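Non-reducing end beta-L-arabinofuranosidase (Bacteroides thetaiotaomicron, PDB 5MQO) probably hydrolyses glycosidic bonds of plant pectin, as a glycoside hydrolase of family GH127 acting as an aceric acidase. Local coordinates at residues A[301-305]-A[386-391]; A[622-626]-A[694-698]. The contacts are given in a common frame with arbitrary orientation. Numbering follows the deposited sequence.

In the fold
Interaction 1 joins two helices, 297-314 and 382-399, inside the helical GH127 catalytic domain, and its centre lies about 8 Å from the centre of the chain. Interaction 2 comes later in sequence: it pairs strand 622-625 with the last strand, 690-697, in the C-terminal beta domain, its centre about 30 Å from that of the chain. The two centres are about 34 Å apart and their nearest atoms about 21 Å, so they do not touch. A link between the domains exists all the same, since strand 690-697 also pairs antiparallel with the short strand 434-435, which comes from the catalytic part of the chain.

Interaction 1. Residues A[301-305]-A[386-391]; sequences NYLYA and IGNMLF
The helical segments 301-305 and 386-391, of helices 297-314 and 382-399, run almost parallel, their axes 8.0 Å apart at closest approach and 14° apart in direction, burying 389 Å² between them. Both keep alpha-helical backbone angles, and the CA atoms of Asn301 and Gly387 lie 4.9 Å apart, those of Ala305 and Phe391 4.0 Å. Ile386 sets its CG2 3.5 Å from OH of Tyr302, a hydroxyl hydrogen-bonded to Asn461. At Gly387 the missing side chain makes the fit possible: a CB there would clash with CB of Asn301, which instead reaches 3.6 Å from Gly387 C, while Gly387 CA lies over one face of the Tyr302 ring, 4.0 Å from CE2. Asn388 N sits 3.4 Å from ND2 of Asn301; both are donors, and the Asn301 amide bonds instead to Tyr367 through OD1 and to Ala384 O through ND2. This close helix pairing at a glycine lies buried in the helical core of the GH127 catalytic domain, consistent with the (alpha/alpha)6 barrel of the six-hairpin glycosidase clan, with helices 317-333, 402-416 and 458-466 packed around it. Leu390, chi1 m and chi2 t, brings CD1 3.8 Å from CE1 of Tyr302. Phe391, chi1 t, turns one face of its ring to Tyr304, whose CB stands 3.6 Å from the ring centroid and 7° off its normal, a CH-pi contact. The Tyr304 ring, chi1 m, turns its edge toward the Phe391 face, centroids 5.8 Å apart and planes at 56°, while CB of Ala305 lies 4.3 Å from CB of Phe391.

Interaction 2. Residues A[622-626]-A[694-698]; sequences ILIPA and MPLAR
Ile624, chi1 and chi2 both m, lays CG1 3.9 Å from SD of Met694 on the face of the sheet it shares with Leu696. Strands 622-625 and 694-697 run parallel in register, Ile624 bridging to Leu696 (CA-CA 4.9 Å) and Pro625 to Ala697 (4.4 Å), but they twist strongly: their axes cross at -44°, 4.4 Å apart. Both stay extended up to Pro625 and Ala697; Ala626 (phi/psi -61/-32) then turns out of the strand. Three backbone hydrogen bonds, each 2.9 Å, form the ladder: Ile624 N to Pro695 O, Ala697 N to Ile624 O, and Ala626 N to Ala697 O. Pro625, bridged between these bonds, costs this ladder nothing, and its CA lies 3.1 Å from Ala697 O as a CA-H...O contact. Leu623 CD2 meets Pro695 CB at 3.8 Å and Ala626 CB meets Leu696 CD1 at 4.1 Å. Strand 640-651 pairs antiparallel with 622-625 and strand 596-601 with 690-697; this parallel pair is the exception in the otherwise antiparallel sheet of the GH127 C-terminal domain.

Interaction 1. Residues A[301-305]-A[386-391]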
ATOM      1  N   ASN A 301       7.196  -4.864  -8.226  1.00 44.36           N
ATOM      2  CA  ASN A 301       5.903  -4.289  -8.057  1.00 43.73           C
ATOM      3  C   ASN A 301       5.874  -2.879  -8.649  1.00 46.05           C
ATOM      4  O   ASN A 301       4.906  -2.553  -9.326  1.00 47.06           O
ATOM      5  CB  ASN A 301       5.506  -4.304  -6.598  1.00 42.33           C
ATOM      6  CG  ASN A 301       5.115  -5.680  -6.101  1.00 42.51           C
ATOM      7  OD1 ASN A 301       4.933  -6.627  -6.869  1.00 42.21           O
ATOM      8  ND2 ASN A 301       4.952  -5.789  -4.785  1.00 43.36           N
ATOM      9  N   TYR A 302       6.929  -2.079  -8.448  1.00 47.14           N
ATOM     10  CA  TYR A 302       7.013  -0.743  -9.074  1.00 49.49           C
ATOM     11  C   TYR A 302       7.028  -0.825 -10.604  1.00 48.12           C
ATOM     12  O   TYR A 302       6.397  -0.005 -11.254  1.00 45.76           O
ATOM     13  CB  TYR A 302       8.195   0.096  -8.531  1.00 52.00           C
ATOM     14  CG  TYR A 302       7.896   0.774  -7.204  1.00 54.30           C
ATOM     15  CD1 TYR A 302       7.283   2.005  -7.163  1.00 59.10           C
ATOM     16  CD2 TYR A 302       8.171   0.164  -6.008  1.00 56.03           C
ATOM     17  CE1 TYR A 302       6.975   2.630  -5.955  1.00 61.12           C
ATOM     18  CE2 TYR A 302       7.874   0.773  -4.804  1.00 59.97           C
ATOM     19  CZ  TYR A 302       7.278   2.012  -4.777  1.00 62.06           C
ATOM     20  OH  TYR A 302       6.981   2.620  -3.574  1.00 65.52           O
ATOM     21  N   LEU A 303       7.711  -1.834 -11.159  1.00 49.13           N
ATOM     22  CA  LEU A 303       7.628  -2.139 -12.609  1.00 48.72           C
ATOM     23  C   LEU A 303       6.205  -2.364 -13.004  1.00 49.02           C
ATOM     24  O   LEU A 303       5.733  -1.716 -13.917  1.00 50.58           O
ATOM     25  CB  LEU A 303       8.425  -3.388 -13.018  1.00 48.67           C
ATOM     26  CG  LEU A 303       8.192  -4.022 -14.412  1.00 48.66           C
ATOM     27  CD1 LEU A 303       8.554  -3.086 -15.535  1.00 48.93           C
ATOM     28  CD2 LEU A 303       9.001  -5.289 -14.590  1.00 48.87           C
ATOM     29  N   TYR A 304       5.525  -3.277 -12.312  1.00 48.98           N
ATOM     30  CA  TYR A 304       4.160  -3.651 -12.708  1.00 50.23           C
ATOM     31  C   TYR A 304       3.210  -2.429 -12.693  1.00 48.78           C
ATOM     32  O   TYR A 304       2.406  -2.239 -13.618  1.00 45.81           O
ATOM     33  CB  TYR A 304       3.594  -4.845 -11.885  1.00 49.17           C
ATOM     34  CG  TYR A 304       4.508  -6.028 -11.783  1.00 47.84           C
ATOM     35  CD1 TYR A 304       5.336  -6.374 -12.834  1.00 48.24           C
ATOM     36  CD2 TYR A 304       4.557  -6.802 -10.618  1.00 48.61           C
ATOM     37  CE1 TYR A 304       6.192  -7.443 -12.747  1.00 48.23           C
ATOM     38  CE2 TYR A 304       5.407  -7.897 -10.531  1.00 48.77           C
ATOM     39  CZ  TYR A 304       6.225  -8.204 -11.604  1.00 47.55           C
ATOM     40  OH  TYR A 304       7.092  -9.261 -11.581  1.00 47.97           O
ATOM     41  N   ALA A 305       3.365  -1.613 -11.662  1.00 48.22           N
ATOM     42  CA  ALA A 305       2.663  -0.357 -11.540  1.00 50.25           C
ATOM     43  C   ALA A 305       2.894   0.550 -12.732  1.00 51.84           C
ATOM     44  O   ALA A 305       1.938   1.049 -13.338  1.00 51.65           O
ATOM     45  CB  ALA A 305       3.136   0.354 -10.287  1.00 51.50           C
ATOM     46  N   ILE A 386       3.969  -1.271  -0.422  1.00 49.01           N
ATOM     47  CA  ILE A 386       3.513  -0.023  -1.045  1.00 48.63           C
ATOM     48  C   ILE A 386       3.462  -0.188  -2.555  1.00 49.17           C
ATOM     49  O   ILE A 386       2.624   0.405  -3.217  1.00 49.13           O
ATOM     50  CB  ILE A 386       4.453   1.169  -0.692  1.00 47.75           C
ATOM     51  CG1 ILE A 386       4.366   1.477   0.807  1.00 47.04           C
ATOM     52  CG2 ILE A 386       4.143   2.421  -1.537  1.00 47.27           C
ATOM     53  CD1 ILE A 386       5.372   2.487   1.312  1.00 47.17           C
ATOM     54  N   GLY A 387       4.402  -0.952  -3.092  1.00 48.25           N
ATOM     55  CA  GLY A 387       4.427  -1.238  -4.512  1.00 47.89           C
ATOM     56  C   GLY A 387       3.201  -2.011  -4.951  1.00 47.34           C
ATOM     57  O   GLY A 387       2.540  -1.629  -5.905  1.00 47.04           O
ATOM     58  N   ASN A 388       2.901  -3.097  -4.244  1.00 47.56           N
ATOM     59  CA  ASN A 388       1.704  -3.889  -4.518  1.00 46.81           C
ATOM     60  C   ASN A 388       0.439  -3.007  -4.400  1.00 47.60           C
ATOM     61  O   ASN A 388      -0.503  -3.169  -5.177  1.00 49.32           O
ATOM     62  CB  ASN A 388       1.623  -5.059  -3.553  1.00 44.59           C
ATOM     63  CG  ASN A 388       0.613  -6.116  -3.976  1.00 45.11           C
ATOM     64  OD1 ASN A 388       0.398  -6.396  -5.167  1.00 45.83           O
ATOM     65  ND2 ASN A 388       0.014  -6.756  -2.982  1.00 45.62           N
ATOM     66  N   MET A 389       0.434  -2.077  -3.448  1.00 46.88           N
ATOM     67  CA  MET A 389      -0.687  -1.168  -3.257  1.00 48.75           C
ATOM     68  C   MET A 389      -0.898  -0.238  -4.472  1.00 48.99           C
ATOM     69  O   MET A 389      -1.999  -0.125  -4.985  1.00 47.98           O
ATOM     70  CB  MET A 389      -0.441  -0.330  -2.012  1.00 50.51           C
ATOM     71  CG  MET A 389      -1.550   0.657  -1.718  1.00 52.81           C
ATOM     72  SD  MET A 389      -1.177   1.763  -0.363  1.00 53.79           S
ATOM     73  CE  MET A 389      -2.342   3.051  -0.730  1.00 55.54           C
ATOM     74  N   LEU A 390       0.180   0.416  -4.900  1.00 50.14           N
ATOM     75  CA  LEU A 390       0.185   1.298  -6.052  1.00 50.46           C
ATOM     76  C   LEU A 390      -0.038   0.545  -7.385  1.00 49.78           C
ATOM     77  O   LEU A 390      -0.675   1.074  -8.277  1.00 47.48           O
ATOM     78  CB  LEU A 390       1.489   2.065  -6.111  1.00 51.67           C
ATOM     79  CG  LEU A 390       1.908   3.024  -4.995  1.00 53.66           C
ATOM     80  CD1 LEU A 390       3.376   3.429  -5.198  1.00 55.40           C
ATOM     81  CD2 LEU A 390       1.051   4.266  -4.930  1.00 54.85           C
ATOM     82  N   PHE A 391       0.481  -0.677  -7.523  1.00 49.66           N
ATOM     83  CA  PHE A 391       0.110  -1.545  -8.660  1.00 48.87           C
ATOM     84  C   PHE A 391      -1.414  -1.716  -8.676  1.00 49.06           C
ATOM     85  O   PHE A 391      -2.073  -1.435  -9.681  1.00 49.48           O
ATOM     86  CB  PHE A 391       0.841  -2.902  -8.589  1.00 48.41           C
ATOM     87  CG  PHE A 391       0.464  -3.909  -9.678  1.00 48.42           C
ATOM     88  CD1 PHE A 391       0.181  -3.523 -10.995  1.00 48.47           C
ATOM     89  CD2 PHE A 391       0.457  -5.271  -9.390  1.00 48.67           C
ATOM     90  CE1 PHE A 391      -0.140  -4.461 -11.982  1.00 47.57           C
ATOM     91  CE2 PHE A 391       0.132  -6.217 -10.382  1.00 49.53           C
ATOM     92  CZ  PHE A 391      -0.181  -5.802 -11.678  1.00 48.88           C
TER

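Interaction 2. Residues A[622-626]-A[694-698]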
ATOM      1  N   ILE A 622      -0.217 -22.022  22.115  1.00 58.60           N
ATOM      2  CA  ILE A 622      -1.586 -21.538  21.955  1.00 59.04           C
ATOM      3  C   ILE A 622      -2.255 -22.174  20.732  1.00 59.90           C
ATOM      4  O   ILE A 622      -1.733 -22.037  19.634  1.00 62.74           O
ATOM      5  CB  ILE A 622      -1.602 -20.012  21.778  1.00 60.12           C
ATOM      6  CG1 ILE A 622      -0.955 -19.296  22.981  1.00 61.45           C
ATOM      7  CG2 ILE A 622      -3.017 -19.512  21.551  1.00 61.46           C
ATOM      8  CD1 ILE A 622      -1.615 -19.578  24.317  1.00 62.82           C
ATOM      9  N   LEU A 623      -3.392 -22.866  20.920  1.00 59.07           N
ATOM     10  CA  LEU A 623      -4.210 -23.382  19.803  1.00 59.35           C
ATOM     11  C   LEU A 623      -5.547 -22.695  19.726  1.00 57.58           C
ATOM     12  O   LEU A 623      -6.221 -22.510  20.739  1.00 58.95           O
ATOM     13  CB  LEU A 623      -4.553 -24.849  19.953  1.00 62.65           C
ATOM     14  CG  LEU A 623      -3.590 -25.777  20.647  1.00 66.14           C
ATOM     15  CD1 LEU A 623      -4.281 -27.143  20.771  1.00 68.63           C
ATOM     16  CD2 LEU A 623      -2.275 -25.831  19.874  1.00 67.29           C
ATOM     17  N   ILE A 624      -5.966 -22.396  18.515  1.00 54.74           N
ATOM     18  CA  ILE A 624      -7.242 -21.760  18.294  1.00 54.80           C
ATOM     19  C   ILE A 624      -8.249 -22.847  17.884  1.00 54.93           C
ATOM     20  O   ILE A 624      -8.129 -23.394  16.794  1.00 57.15           O
ATOM     21  CB  ILE A 624      -7.109 -20.708  17.188  1.00 53.99           C
ATOM     22  CG1 ILE A 624      -6.087 -19.634  17.580  1.00 57.00           C
ATOM     23  CG2 ILE A 624      -8.455 -20.095  16.865  1.00 55.55           C
ATOM     24  CD1 ILE A 624      -6.344 -18.958  18.925  1.00 59.36           C
ATOM     25  N   PRO A 625      -9.243 -23.171  18.740  1.00 53.51           N
ATOM     26  CA  PRO A 625     -10.278 -24.064  18.243  1.00 52.95           C
ATOM     27  C   PRO A 625     -11.088 -23.371  17.170  1.00 52.54           C
ATOM     28  O   PRO A 625     -11.282 -22.152  17.253  1.00 49.77           O
ATOM     29  CB  PRO A 625     -11.142 -24.345  19.474  1.00 53.53           C
ATOM     30  CG  PRO A 625     -10.870 -23.250  20.398  1.00 52.74           C
ATOM     31  CD  PRO A 625      -9.497 -22.757  20.130  1.00 53.40           C
ATOM     32  N   ALA A 626     -11.554 -24.138  16.179  1.00 54.31           N
ATOM     33  CA  ALA A 626     -12.266 -23.569  14.987  1.00 57.23           C
ATOM     34  C   ALA A 626     -13.550 -22.806  15.292  1.00 58.95           C
ATOM     35  O   ALA A 626     -13.883 -21.864  14.589  1.00 61.26           O
ATOM     36  CB  ALA A 626     -12.558 -24.659  13.972  1.00 57.42           C
ATOM     37  N   MET A 694      -1.605 -19.208  13.590  1.00 50.55           N
ATOM     38  CA  MET A 694      -1.607 -20.016  14.813  1.00 50.80           C
ATOM     39  C   MET A 694      -2.156 -21.414  14.528  1.00 50.61           C
ATOM     40  O   MET A 694      -2.984 -21.595  13.626  1.00 51.52           O
ATOM     41  CB  MET A 694      -2.466 -19.370  15.910  1.00 51.67           C
ATOM     42  CG  MET A 694      -1.917 -18.078  16.483  1.00 53.05           C
ATOM     43  SD  MET A 694      -3.123 -17.090  17.429  1.00 58.23           S
ATOM     44  CE  MET A 694      -4.197 -16.500  16.113  1.00 56.67           C
ATOM     45  N   PRO A 695      -1.719 -22.404  15.312  1.00 49.55           N
ATOM     46  CA  PRO A 695      -2.315 -23.728  15.217  1.00 49.79           C
ATOM     47  C   PRO A 695      -3.829 -23.713  15.369  1.00 49.20           C
ATOM     48  O   PRO A 695      -4.353 -23.041  16.237  1.00 48.24           O
ATOM     49  CB  PRO A 695      -1.685 -24.488  16.400  1.00 50.14           C
ATOM     50  CG  PRO A 695      -0.406 -23.775  16.679  1.00 50.38           C
ATOM     51  CD  PRO A 695      -0.648 -22.343  16.327  1.00 50.06           C
ATOM     52  N   LEU A 696      -4.501 -24.499  14.540  1.00 52.46           N
ATOM     53  CA  LEU A 696      -5.951 -24.639  14.535  1.00 53.52           C
ATOM     54  C   LEU A 696      -6.361 -26.015  15.065  1.00 53.89           C
ATOM     55  O   LEU A 696      -5.836 -27.017  14.604  1.00 53.51           O
ATOM     56  CB  LEU A 696      -6.424 -24.479  13.085  1.00 54.12           C
ATOM     57  CG  LEU A 696      -7.910 -24.595  12.756  1.00 54.71           C
ATOM     58  CD1 LEU A 696      -8.748 -23.447  13.325  1.00 54.25           C
ATOM     59  CD2 LEU A 696      -8.065 -24.696  11.245  1.00 55.13           C
ATOM     60  N   ALA A 697      -7.301 -26.063  16.006  1.00 55.71           N
ATOM     61  CA  ALA A 697      -7.920 -27.321  16.444  1.00 59.30           C
ATOM     62  C   ALA A 697      -9.376 -27.367  15.991  1.00 64.18           C
ATOM     63  O   ALA A 697     -10.200 -26.628  16.529  1.00 68.29           O
ATOM     64  CB  ALA A 697      -7.832 -27.442  17.950  1.00 59.75           C
ATOM     65  N   ARG A 698      -9.698 -28.256  15.047  1.00 70.25           N
ATOM     66  CA  ARG A 698     -10.978 -28.227  14.291  1.00 75.57           C
ATOM     67  C   ARG A 698     -12.047 -29.162  14.855  1.00 73.53           C
ATOM     68  O   ARG A 698     -11.733 -30.294  15.205  1.00 69.70           O
ATOM     69  CB  ARG A 698     -10.726 -28.613  12.836  1.00 81.44           C
ATOM     70  CG  ARG A 698      -9.538 -27.890  12.210  1.00 86.70           C
ATOM     71  CD  ARG A 698      -9.286 -28.260  10.756  1.00 89.66           C
ATOM     72  NE  ARG A 698     -10.408 -27.866   9.897  1.00 92.65           N
ATOM     73  CZ  ARG A 698     -10.309 -27.629   8.594  1.00 94.97           C
ATOM     74  NH1 ARG A 698      -9.137 -27.707   7.967  1.00 93.90           N
ATOM     75  NH2 ARG A 698     -11.400 -27.285   7.915  1.00 99.28           N
TER